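Local coordinates for protein snaclec rhodocytin subunit alpha (Agkistrodon rhodostoma, PDB 3BX4) that triggers platelet aggregation as one subunit type of a snake venom toxin that binds and activates the platelet receptor CLEC1B (CLEC2), at residues C[102-107]-C[119-123]; C[79-83]-C[95-99]. One frame throughout, in Å; residues are numbered along the deposited sequence.

Interaction 1: residues C[102-107]-C[119-123]. With SO4 (sulfate ion), chain J.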
loop_
_atom_site.group_PDB
_atom_site.type_symbol
_atom_site.label_atom_id
_atom_site.label_comp_id
_atom_site.label_asym_id
_atom_site.label_seq_id
_atom_site.Cartn_x
_atom_site.Cartn_y
_atom_site.Cartn_z
ATOM N N HIS C 102 0.838 -6.622 -10.907
ATOM C CA HIS C 102 0.157 -6.214 -9.664
ATOM C C HIS C 102 0.953 -6.544 -8.470
ATOM O O HIS C 102 1.800 -7.414 -8.560
ATOM C CB HIS C 102 -1.235 -6.793 -9.552
ATOM C CG HIS C 102 -2.079 -6.374 -10.687
ATOM N ND1 HIS C 102 -2.383 -5.051 -10.923
ATOM C CD2 HIS C 102 -2.595 -7.077 -11.719
ATOM C CE1 HIS C 102 -3.078 -4.958 -12.044
ATOM N NE2 HIS C 102 -3.234 -6.174 -12.538
ATOM N N THR C 103 0.723 -5.789 -7.382
ATOM C CA THR C 103 1.558 -5.982 -6.192
ATOM C C THR C 103 1.505 -7.459 -5.691
ATOM O O THR C 103 0.378 -7.958 -5.484
ATOM C CB THR C 103 1.271 -4.933 -5.065
ATOM O OG1 THR C 103 2.108 -5.235 -3.945
ATOM C CG2 THR C 103 -0.212 -4.928 -4.591
ATOM N N LYS C 104 2.672 -8.115 -5.521
ATOM C CA LYS C 104 2.834 -9.401 -4.730
ATOM C C LYS C 104 3.533 -9.320 -3.306
ATOM O O LYS C 104 4.334 -10.146 -2.943
ATOM C CB LYS C 104 3.573 -10.433 -5.567
ATOM C CG LYS C 104 2.762 -11.679 -5.986
ATOM C CD LYS C 104 3.507 -12.553 -6.882
ATOM C CE LYS C 104 3.419 -13.949 -6.391
ATOM N NZ LYS C 104 4.080 -14.981 -7.345
ATOM N N LYS C 105 3.140 -8.357 -2.500
ATOM C CA LYS C 105 3.911 -7.990 -1.295
ATOM C C LYS C 105 3.131 -8.345 -0.048
ATOM O O LYS C 105 3.333 -7.779 1.023
ATOM C CB LYS C 105 4.149 -6.489 -1.398
ATOM C CG LYS C 105 5.210 -6.248 -2.475
ATOM C CD LYS C 105 5.373 -4.772 -2.863
ATOM C CE LYS C 105 5.973 -3.959 -1.733
ATOM N NZ LYS C 105 5.927 -2.498 -2.050
ATOM N N CYS C 106 2.197 -9.291 -0.183
ATOM C CA CYS C 106 1.408 -9.826 0.944
ATOM C C CYS C 106 1.634 -11.322 1.152
ATOM O O CYS C 106 1.762 -12.064 0.165
ATOM C CB CYS C 106 -0.116 -9.567 0.773
ATOM S SG CYS C 106 -0.504 -7.829 0.852
ATOM N N GLY C 107 1.674 -11.787 2.410
ATOM C CA GLY C 107 1.883 -13.193 2.675
ATOM C C GLY C 107 0.597 -14.034 2.937
ATOM O O GLY C 107 -0.356 -13.573 3.559
ATOM N N VAL C 119 3.850 -18.180 1.514
ATOM C CA VAL C 119 4.095 -17.781 0.137
ATOM C C VAL C 119 3.692 -16.283 0.013
ATOM O O VAL C 119 2.901 -15.832 0.814
ATOM C CB VAL C 119 3.277 -18.652 -0.874
ATOM C CG1 VAL C 119 3.638 -20.148 -0.715
ATOM C CG2 VAL C 119 1.787 -18.487 -0.710
ATOM N N ASN C 120 4.239 -15.552 -0.957
ATOM C CA ASN C 120 3.780 -14.211 -1.228
ATOM C C ASN C 120 2.748 -14.254 -2.343
ATOM O O ASN C 120 2.823 -15.112 -3.253
ATOM C CB ASN C 120 4.918 -13.187 -1.474
ATOM C CG ASN C 120 5.732 -13.463 -2.734
ATOM O OD1 ASN C 120 6.232 -14.574 -2.948
ATOM N ND2 ASN C 120 5.862 -12.433 -3.573
ATOM N N TYR C 121 1.770 -13.373 -2.258
ATOM C CA TYR C 121 0.730 -13.411 -3.333
ATOM C C TYR C 121 0.189 -12.012 -3.532
ATOM O O TYR C 121 0.570 -11.054 -2.899
ATOM C CB TYR C 121 -0.383 -14.419 -2.981
ATOM C CG TYR C 121 -1.030 -15.059 -4.219
ATOM C CD1 TYR C 121 -2.411 -14.982 -4.429
ATOM C CD2 TYR C 121 -0.242 -15.705 -5.200
ATOM C CE1 TYR C 121 -3.003 -15.551 -5.624
ATOM C CE2 TYR C 121 -0.847 -16.284 -6.404
ATOM C CZ TYR C 121 -2.211 -16.218 -6.533
ATOM O OH TYR C 121 -2.783 -16.738 -7.697
ATOM N N TYR C 122 -0.808 -11.884 -4.399
ATOM C CA TYR C 122 -1.249 -10.601 -4.849
ATOM C C TYR C 122 -2.216 -9.955 -3.835
ATOM O O TYR C 122 -3.324 -10.407 -3.635
ATOM C CB TYR C 122 -2.021 -10.883 -6.170
ATOM C CG TYR C 122 -1.078 -11.401 -7.222
ATOM C CD1 TYR C 122 -1.006 -12.763 -7.534
ATOM C CD2 TYR C 122 -0.193 -10.521 -7.851
ATOM C CE1 TYR C 122 -0.104 -13.254 -8.536
ATOM C CE2 TYR C 122 0.663 -10.963 -8.813
ATOM C CZ TYR C 122 0.703 -12.314 -9.163
ATOM O OH TYR C 122 1.637 -12.692 -10.088
ATOM N N CYS C 123 -1.774 -8.875 -3.183
ATOM C CA CYS C 123 -2.542 -8.207 -2.102
ATOM C C CYS C 123 -3.991 -7.849 -2.371
ATOM O O CYS C 123 -4.808 -7.898 -1.487
ATOM C CB CYS C 123 -1.846 -6.892 -1.760
ATOM S SG CYS C 123 -0.163 -7.124 -1.063
HETATM S S SO4 J . 2.262 -2.045 -2.081
HETATM O O1 SO4 J . 2.347 -3.463 -1.718
HETATM O O2 SO4 J . 1.802 -1.985 -3.486
HETATM O O3 SO4 J . 3.545 -1.367 -1.951
HETATM O O4 SO4 J . 1.335 -1.378 -1.185
HETATM O O HOH W 1 3.880 -17.091 -4.597
HETATM O O HOH W 2 6.352 -15.596 -5.614
#

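Interaction 2: residues C[79-83]-C[95-99]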
loop_
_atom_site.group_PDB
_atom_site.type_symbol
_atom_site.label_atom_id
_atom_site.label_comp_id
_atom_site.label_asym_id
_atom_site.label_seq_id
_atom_site.Cartn_x
_atom_site.Cartn_y
_atom_site.Cartn_z
ATOM N N LYS C 79 8.988 0.036 -0.191
ATOM C CA LYS C 79 8.060 0.723 -1.094
ATOM C C LYS C 79 8.162 0.320 -2.570
ATOM O O LYS C 79 7.193 0.532 -3.339
ATOM C CB LYS C 79 8.230 2.239 -0.979
ATOM C CG LYS C 79 9.580 2.759 -1.472
ATOM N N GLU C 80 9.289 -0.265 -2.978
ATOM C CA GLU C 80 9.470 -0.671 -4.377
ATOM C C GLU C 80 8.495 -1.792 -4.760
ATOM O O GLU C 80 8.084 -2.584 -3.894
ATOM C CB GLU C 80 10.900 -1.124 -4.646
ATOM C CG GLU C 80 11.945 0.022 -4.450
ATOM C CD GLU C 80 11.635 1.298 -5.267
ATOM O OE1 GLU C 80 11.405 1.202 -6.493
ATOM O OE2 GLU C 80 11.654 2.414 -4.669
ATOM N N GLN C 81 8.150 -1.838 -6.035
ATOM C CA GLN C 81 7.247 -2.863 -6.511
ATOM C C GLN C 81 7.916 -4.214 -6.842
ATOM O O GLN C 81 7.239 -5.256 -7.076
ATOM C CB GLN C 81 6.418 -2.291 -7.678
ATOM C CG GLN C 81 5.459 -1.158 -7.200
ATOM C CD GLN C 81 4.350 -1.668 -6.241
ATOM O OE1 GLN C 81 4.094 -1.081 -5.182
ATOM N NE2 GLN C 81 3.731 -2.789 -6.593
ATOM N N GLN C 82 9.239 -4.221 -6.868
ATOM C CA GLN C 82 10.025 -5.439 -6.993
ATOM C C GLN C 82 11.288 -5.083 -6.167
ATOM O O GLN C 82 11.715 -3.895 -6.137
ATOM C CB GLN C 82 10.259 -5.841 -8.489
ATOM C CG GLN C 82 11.127 -4.884 -9.308
ATOM C CD GLN C 82 12.590 -5.096 -8.953
ATOM O OE1 GLN C 82 12.947 -6.170 -8.459
ATOM N NE2 GLN C 82 13.433 -4.067 -9.168
ATOM N N CYS C 83 11.835 -6.047 -5.447
ATOM C CA CYS C 83 12.791 -5.672 -4.372
ATOM C C CYS C 83 14.255 -5.890 -4.696
ATOM O O CYS C 83 15.075 -5.816 -3.792
ATOM C CB CYS C 83 12.471 -6.374 -3.057
ATOM S SG CYS C 83 10.701 -6.199 -2.613
ATOM N N TYR C 95 14.883 3.083 -14.280
ATOM C CA TYR C 95 13.827 2.625 -15.173
ATOM C C TYR C 95 13.281 1.287 -14.727
ATOM O O TYR C 95 14.049 0.369 -14.381
ATOM C CB TYR C 95 14.311 2.564 -16.637
ATOM C CG TYR C 95 13.383 1.871 -17.593
ATOM C CD1 TYR C 95 12.345 2.561 -18.231
ATOM C CD2 TYR C 95 13.584 0.546 -17.918
ATOM C CE1 TYR C 95 11.476 1.894 -19.140
ATOM C CE2 TYR C 95 12.775 -0.120 -18.840
ATOM C CZ TYR C 95 11.696 0.554 -19.434
ATOM O OH TYR C 95 10.844 -0.118 -20.337
ATOM N N GLU C 96 11.937 1.142 -14.774
ATOM C CA GLU C 96 11.266 -0.130 -14.502
ATOM C C GLU C 96 10.057 -0.145 -15.376
ATOM O O GLU C 96 9.442 0.886 -15.571
ATOM C CB GLU C 96 10.765 -0.249 -13.044
ATOM C CG GLU C 96 11.813 -0.265 -11.941
ATOM C CD GLU C 96 11.210 -0.524 -10.566
ATOM O OE1 GLU C 96 11.882 -1.243 -9.786
ATOM O OE2 GLU C 96 10.104 0.006 -10.244
ATOM N N ASN C 97 9.667 -1.300 -15.857
ATOM C CA ASN C 97 8.454 -1.345 -16.632
ATOM C C ASN C 97 7.499 -2.369 -16.065
ATOM O O ASN C 97 7.309 -3.429 -16.636
ATOM C CB ASN C 97 8.698 -1.522 -18.127
ATOM C CG ASN C 97 7.399 -1.351 -18.958
ATOM O OD1 ASN C 97 7.369 -1.638 -20.164
ATOM N ND2 ASN C 97 6.342 -1.018 -18.313
ATOM N N LEU C 98 6.886 -1.987 -14.936
ATOM C CA LEU C 98 6.006 -2.881 -14.182
ATOM C C LEU C 98 4.503 -2.643 -14.439
ATOM O O LEU C 98 3.660 -3.011 -13.621
ATOM C CB LEU C 98 6.331 -2.809 -12.681
ATOM C CG LEU C 98 7.768 -3.324 -12.332
ATOM C CD1 LEU C 98 8.147 -2.928 -10.906
ATOM C CD2 LEU C 98 7.850 -4.834 -12.459
ATOM N N ILE C 99 4.194 -1.978 -15.558
ATOM C CA ILE C 99 2.863 -1.380 -15.683
ATOM C C ILE C 99 1.760 -2.438 -15.813
ATOM O O ILE C 99 0.612 -2.193 -15.449
ATOM C CB ILE C 99 2.793 -0.371 -16.845
ATOM C CG1 ILE C 99 3.171 -1.028 -18.156
ATOM C CG2 ILE C 99 3.693 0.846 -16.556
ATOM C CD1 ILE C 99 2.928 -0.124 -19.350
HETATM O O HOH W 3 8.935 0.274 -7.632
#

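Interaction 1: residues C[102-107]-C[119-123]
C-type lectin-like domains carry a conserved disulfide near the open end of a beta hairpin; here it joins C106, at the start of strand 106-110, to C123, two residues past the end of strand 118-121. C106 SG and C123 SG are bonded at 2.1 Å, with a chi3 of 105°. C106 and Y121 form an antiparallel hydrogen-bonded pair in which Y121 N donates to C106 O at 2.8 Å; G107 and N120 follow as a non-hydrogen-bonded pair, their CA atoms only 4.5 Å apart. Before the strand begins, the chain of 102-105 still runs beside its partner, but the regular pairing gives way to mixed links: C123 N donates a longer hydrogen bond to T103 O (3.3 Å), K104 CA lies 3.3 Å from Y121 O in a CA-H...O contact, and the side-chain donor N120 ND2 gives a short hydrogen bond to K104 O (2.8 Å), doing the work of a backbone amide. K104 lays its aliphatic chain over one face of Y122, with CG 3.7 Å from the ring centroid in a CH-pi contact. Its ammonium forms a salt bridge with an acidic side chain of the aggretin beta chain, while one water bridges K104 NZ and N120 OD1, 2.9 Å from each. T103 OG1 and K105 NZ bind a sulfate, probably from the crystallisation liquor, which R75 also holds. On its other edge strand 106-110 pairs with strand 69-76, through G107 to I72 and L74; C106 packs on W71 and R75 of that strand, and the ring of Y121 stacks with that of Y69.

Interaction 2: residues C[79-83]-C[95-99]
K79 leads into the first segment, and the contact proper starts at E80, whose CB points sideways but whose carboxylate comes nearer to the second segment, with no positive partner in it. E80 OE1 instead lies 4.1 Å from E96 OE1, a proximity of like charges probably eased by a shared water and by R34 of the second subunit, another copy of this protein, which forms a salt bridge with E80 and a long, weak ion pair with E96. The water donates to E80 OE1 and to E96 OE2, at 2.9 Å each, and accepts from Q81 N at 2.8 Å, so backbone and both acids are tied to a single point. Q81 comes next, its CB 3.7 Å from L98 CD1, although the far end of its side chain leads away from the second segment. Q82 then supplies the direct polar link: its p, p conformation folds the chain so that NE2 donates to E96 OE1 at 3.3 Å while CG packs 3.9 Å from L98 CD1. The same NE2 also bonds S84 O. C83 ends the segment facing away, where it makes the interchain disulfide to the aggretin beta chain. With just 192 Å² buried and no regular secondary structure, the two lengths of one long loop meet directly through side chains, and the water adds the backbone N of Q81; CA atoms come no nearer than 7.8 Å, between Q81 and L98. Such an extended loop, projecting from the lectin-like domain into a partner subunit, is the hallmark of the snaclec family, whose heterodimers are built by loop swapping.

How the interactions relate
The two contacts illustrate how a C-type lectin-like domain passes from its sheet to an assembly loop. Interaction 2 comes first along the chain and lies wholly in the connection between strands 69-76 and 106-110; interaction 1 opens where that connection returns to the sheet. Their centres are 14 Å apart, at about 9 Å from the chain centre for interaction 1 and 22 Å for interaction 2. They touch directly: K105 NZ lies 2.8 Å from E80 O, a probable hydrogen bond, and T103 CB packs 3.6 Å from Q81 NE2. The loop's departing and returning ends are thus joined beside the hairpin, while its outer part meets the beta chain and the second subunit.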